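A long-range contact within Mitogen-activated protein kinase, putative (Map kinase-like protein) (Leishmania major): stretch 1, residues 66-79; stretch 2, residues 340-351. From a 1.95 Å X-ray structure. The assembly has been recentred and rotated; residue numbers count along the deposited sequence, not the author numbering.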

# COMPACT_ATOMS: atom_id res chain seq x y z
N ILE A 66 11.72 -13.68 -16.37
CA ILE A 66 10.56 -13.59 -15.47
C ILE A 66 9.32 -14.31 -16.01
O ILE A 66 8.89 -15.30 -15.42
CB ILE A 66 10.30 -12.13 -15.00
CG1 ILE A 66 11.45 -11.63 -14.09
CG2 ILE A 66 8.96 -12.00 -14.28
CD1 ILE A 66 11.94 -10.25 -14.39
N LEU A 67 8.82 -13.88 -17.18
CA LEU A 67 7.62 -14.44 -17.82
C LEU A 67 7.75 -15.90 -18.29
O LEU A 67 6.74 -16.52 -18.65
CB LEU A 67 7.10 -13.50 -18.92
CG LEU A 67 6.06 -12.44 -18.49
CD1 LEU A 67 6.62 -11.47 -17.43
CD2 LEU A 67 5.58 -11.64 -19.68
N SER A 68 8.98 -16.46 -18.23
CA SER A 68 9.25 -17.86 -18.58
C SER A 68 9.23 -18.80 -17.36
O SER A 68 8.96 -19.99 -17.53
CB SER A 68 10.56 -17.98 -19.35
OG SER A 68 10.28 -17.82 -20.73
N ASP A 69 9.50 -18.27 -16.14
CA ASP A 69 9.49 -19.09 -14.93
C ASP A 69 8.13 -19.04 -14.24
O ASP A 69 7.66 -17.95 -13.91
CB ASP A 69 10.61 -18.70 -13.96
CG ASP A 69 10.53 -19.44 -12.63
OD1 ASP A 69 10.94 -20.62 -12.58
OD2 ASP A 69 10.00 -18.86 -11.66
N SER A 70 7.53 -20.22 -13.97
CA SER A 70 6.23 -20.41 -13.33
C SER A 70 5.94 -19.53 -12.11
O SER A 70 4.95 -18.79 -12.12
CB SER A 70 6.02 -21.88 -12.98
OG SER A 70 4.78 -22.09 -12.32
N PHE A 71 6.79 -19.62 -11.07
CA PHE A 71 6.62 -18.87 -9.82
C PHE A 71 6.69 -17.35 -10.00
O PHE A 71 5.78 -16.64 -9.57
CB PHE A 71 7.62 -19.38 -8.75
CG PHE A 71 7.68 -18.55 -7.49
CD1 PHE A 71 6.73 -18.70 -6.49
CD2 PHE A 71 8.70 -17.62 -7.30
CE1 PHE A 71 6.79 -17.93 -5.33
CE2 PHE A 71 8.75 -16.85 -6.14
CZ PHE A 71 7.80 -17.01 -5.16
N LEU A 72 7.78 -16.86 -10.62
CA LEU A 72 8.00 -15.43 -10.87
C LEU A 72 6.93 -14.84 -11.79
O LEU A 72 6.44 -13.74 -11.52
CB LEU A 72 9.42 -15.15 -11.41
CG LEU A 72 10.58 -15.66 -10.54
CD1 LEU A 72 11.92 -15.50 -11.25
CD2 LEU A 72 10.59 -15.00 -9.16
N CYS A 73 6.53 -15.60 -12.85
CA CYS A 73 5.48 -15.22 -13.80
C CYS A 73 4.17 -15.00 -13.04
O CYS A 73 3.53 -13.96 -13.22
CB CYS A 73 5.33 -16.26 -14.90
SG CYS A 73 4.24 -15.76 -16.26
N LYS A 74 3.81 -15.96 -12.15
CA LYS A 74 2.61 -15.93 -11.30
C LYS A 74 2.62 -14.72 -10.36
O LYS A 74 1.57 -14.08 -10.18
CB LYS A 74 2.46 -17.24 -10.50
CG LYS A 74 1.11 -17.42 -9.82
CD LYS A 74 0.67 -18.88 -9.77
CE LYS A 74 1.18 -19.66 -8.56
NZ LYS A 74 0.43 -19.33 -7.32
N ARG A 75 3.78 -14.42 -9.75
CA ARG A 75 3.95 -13.29 -8.84
C ARG A 75 3.63 -11.97 -9.58
O ARG A 75 2.87 -11.15 -9.07
CB ARG A 75 5.38 -13.27 -8.27
CG ARG A 75 5.74 -11.98 -7.53
CD ARG A 75 7.21 -11.95 -7.14
NE ARG A 75 7.39 -11.51 -5.75
CZ ARG A 75 7.29 -12.30 -4.69
NH1 ARG A 75 7.02 -13.60 -4.84
NH2 ARG A 75 7.47 -11.81 -3.47
N VAL A 76 4.21 -11.79 -10.79
CA VAL A 76 4.00 -10.58 -11.61
C VAL A 76 2.55 -10.50 -12.14
O VAL A 76 1.96 -9.42 -12.15
CB VAL A 76 5.08 -10.38 -12.71
CG1 VAL A 76 4.98 -9.00 -13.33
CG2 VAL A 76 6.48 -10.57 -12.13
N LEU A 77 1.96 -11.66 -12.54
CA LEU A 77 0.58 -11.73 -13.03
C LEU A 77 -0.39 -11.27 -11.93
O LEU A 77 -1.31 -10.50 -12.22
CB LEU A 77 0.21 -13.15 -13.52
CG LEU A 77 -1.20 -13.30 -14.12
CD1 LEU A 77 -1.41 -12.36 -15.31
CD2 LEU A 77 -1.50 -14.73 -14.47
N ARG A 78 -0.14 -11.69 -10.67
CA ARG A 78 -0.97 -11.27 -9.54
C ARG A 78 -0.85 -9.75 -9.28
O ARG A 78 -1.87 -9.10 -9.05
CB ARG A 78 -0.63 -12.07 -8.28
CG ARG A 78 -1.75 -11.94 -7.23
CD ARG A 78 -1.57 -12.82 -6.01
NE ARG A 78 -2.74 -12.74 -5.14
CZ ARG A 78 -2.95 -11.79 -4.23
NH1 ARG A 78 -2.05 -10.82 -4.05
NH2 ARG A 78 -4.05 -11.80 -3.49
N GLU A 79 0.37 -9.19 -9.36
CA GLU A 79 0.57 -7.75 -9.16
C GLU A 79 -0.17 -6.96 -10.24
O GLU A 79 -0.77 -5.93 -9.97
CB GLU A 79 2.07 -7.41 -9.23
CG GLU A 79 2.92 -7.98 -8.10
CD GLU A 79 4.37 -7.54 -8.09
OE1 GLU A 79 4.76 -6.69 -8.93
OE2 GLU A 79 5.13 -8.04 -7.23
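Stretch 2 340-351: DESVTDVYDMHK

Two helices more than 260 residues apart in sequence run side by side in nearly the same direction, their N-to-C axes only 20° apart, and their N-terminal ends lie together at one end of the contact. Stretch 1 passes from L67 and S68, through D69 at the N-cap, into a helix spanning 70-79; stretch 2 begins with a type I turn from D340 to V343, continues as a short loop through T344 and D345, and enters its helix at V346. Both helices continue beyond these stretches. Each start is capped by an aspartate: D69 OD2 accepts from L72 N at 3.2 Å, and D345 OD1 accepts a weak bond from Y347 N at 3.4 Å.

The backbones come closest where the helices begin, with S70 CA and V346 CA 5.3 Å apart; one turn further on, K74 CA and M349 CA are separated by 7.1 Å. The helix axes themselves approach to 9.9 Å. At the near end the CA-to-CB bond of V346 points toward stretch 1, and V346 CG1 lies 3.3 Å from S68 O, 3.5 Å from L67 O and 3.8 Å from C73 CB. The methyl group thus rests on the backbone leading into the first helix as well as on the side chain of its first turn.

M349 is the central knob. Its CA-to-CB bond points toward stretch 1, and the side chain sits among S70, C73, K74 and L77, a hole made by residues spaced three and four apart on one helical face. Within it, M349 SD is 3.7 Å from C73 SG and M349 CE is 3.4 Å from S70 O, while M349 CG lies 4.0 Å from L77 CD2. This residue has the largest area covered across the contact, and the total surface buried by the two stretches is 622 Å².

Two hydrogen bonds add to the packing near the start of the first helix. H350, one turn into its own helix, donates from H350 NE2 to L67 O at 2.7 Å, a short bond to a carbonyl in the segment preceding the first regular helical turn. That oxygen lies near the imidazole plane, at the ring edge, as does C73 SG, whose distance to the centroid of the H350 ring is 5.3 Å. S70 OG donates to T344 O at 2.6 Å, joining the first residue of one helix to the loop that precedes the other.

The turn of stretch 2 lies alongside the later part of the first helix, reached by two long side chains. K74 starts sideways, but its end comes nearer: K74 CD approaches V343 O to 3.2 Å and V343 CG2 to 3.8 Å, and K74 NZ makes a weak hydrogen bond to E341 O at 3.3 Å. One turn on, R78 extends with its first three chi angles in t; R78 NE meets E341 OE2 at 3.4 Å in a salt bridge that includes a weak hydrogen bond. E341 therefore engages the helix through both its backbone carbonyl and its carboxylate.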

# COMPACT_ATOMS: atom_id res chain seq x y z
N ASP A 340 -6.88 -17.26 -9.22
CA ASP A 340 -6.82 -18.72 -9.16
C ASP A 340 -5.34 -19.12 -9.03
O ASP A 340 -4.58 -19.02 -10.00
CB ASP A 340 -7.50 -19.35 -10.40
CG ASP A 340 -7.85 -20.83 -10.26
OD1 ASP A 340 -7.01 -21.59 -9.74
OD2 ASP A 340 -8.95 -21.22 -10.70
N GLU A 341 -4.92 -19.48 -7.81
CA GLU A 341 -3.54 -19.83 -7.49
C GLU A 341 -3.12 -21.25 -7.90
O GLU A 341 -1.93 -21.57 -7.86
CB GLU A 341 -3.22 -19.52 -6.02
CG GLU A 341 -2.56 -18.16 -5.85
CD GLU A 341 -3.26 -17.23 -4.89
OE1 GLU A 341 -3.56 -17.66 -3.75
OE2 GLU A 341 -3.49 -16.05 -5.26
N SER A 342 -4.09 -22.06 -8.39
CA SER A 342 -3.85 -23.41 -8.91
C SER A 342 -3.10 -23.36 -10.26
O SER A 342 -2.57 -24.38 -10.70
CB SER A 342 -5.16 -24.18 -9.06
OG SER A 342 -5.86 -23.80 -10.23
N VAL A 343 -3.07 -22.17 -10.93
CA VAL A 343 -2.37 -21.97 -12.20
C VAL A 343 -0.87 -22.16 -11.99
O VAL A 343 -0.32 -21.71 -10.97
CB VAL A 343 -2.71 -20.66 -12.96
CG1 VAL A 343 -4.20 -20.59 -13.31
CG2 VAL A 343 -2.26 -19.41 -12.20
N THR A 344 -0.22 -22.90 -12.89
CA THR A 344 1.20 -23.23 -12.78
C THR A 344 1.91 -23.12 -14.13
O THR A 344 3.08 -22.75 -14.17
CB THR A 344 1.38 -24.58 -12.04
OG1 THR A 344 2.76 -24.78 -11.76
CG2 THR A 344 0.80 -25.77 -12.80
N ASP A 345 1.18 -23.42 -15.22
CA ASP A 345 1.70 -23.39 -16.58
C ASP A 345 1.96 -21.94 -17.03
O ASP A 345 1.06 -21.11 -16.93
CB ASP A 345 0.72 -24.09 -17.53
CG ASP A 345 1.38 -24.79 -18.69
OD1 ASP A 345 1.83 -24.10 -19.63
OD2 ASP A 345 1.44 -26.04 -18.66
N VAL A 346 3.20 -21.66 -17.48
CA VAL A 346 3.62 -20.34 -17.98
C VAL A 346 2.85 -19.89 -19.21
O VAL A 346 2.56 -18.70 -19.34
CB VAL A 346 5.15 -20.17 -18.18
CG1 VAL A 346 5.77 -19.43 -17.00
CG2 VAL A 346 5.86 -21.51 -18.42
N TYR A 347 2.50 -20.84 -20.09
CA TYR A 347 1.73 -20.61 -21.31
C TYR A 347 0.26 -20.31 -20.99
O TYR A 347 -0.39 -19.56 -21.72
CB TYR A 347 1.88 -21.79 -22.29
CG TYR A 347 3.29 -21.95 -22.82
CD1 TYR A 347 3.74 -21.23 -23.92
CD2 TYR A 347 4.18 -22.83 -22.21
CE1 TYR A 347 5.04 -21.37 -24.40
CE2 TYR A 347 5.49 -22.98 -22.68
CZ TYR A 347 5.91 -22.24 -23.78
OH TYR A 347 7.19 -22.39 -24.26
N ASP A 348 -0.26 -20.86 -19.86
CA ASP A 348 -1.62 -20.60 -19.39
C ASP A 348 -1.68 -19.16 -18.86
O ASP A 348 -2.67 -18.46 -19.11
CB ASP A 348 -2.04 -21.60 -18.28
CG ASP A 348 -2.59 -22.94 -18.77
OD1 ASP A 348 -3.01 -23.02 -19.94
OD2 ASP A 348 -2.65 -23.89 -17.95
N MET A 349 -0.61 -18.71 -18.16
CA MET A 349 -0.45 -17.37 -17.59
C MET A 349 -0.29 -16.30 -18.67
O MET A 349 -0.86 -15.22 -18.53
CB MET A 349 0.76 -17.33 -16.64
CG MET A 349 0.54 -18.08 -15.35
SD MET A 349 2.02 -17.98 -14.33
CE MET A 349 1.93 -19.54 -13.49
N HIS A 350 0.50 -16.60 -19.75
CA HIS A 350 0.75 -15.73 -20.90
C HIS A 350 -0.58 -15.33 -21.56
O HIS A 350 -0.73 -14.18 -21.98
CB HIS A 350 1.65 -16.43 -21.93
CG HIS A 350 3.12 -16.39 -21.63
ND1 HIS A 350 4.05 -16.76 -22.58
CD2 HIS A 350 3.77 -16.02 -20.50
CE1 HIS A 350 5.23 -16.60 -22.00
NE2 HIS A 350 5.11 -16.17 -20.75
N LYS A 351 -1.54 -16.29 -21.63
CA LYS A 351 -2.90 -16.09 -22.14
C LYS A 351 -3.65 -15.10 -21.24
O LYS A 351 -4.36 -14.24 -21.75
CB LYS A 351 -3.67 -17.42 -22.20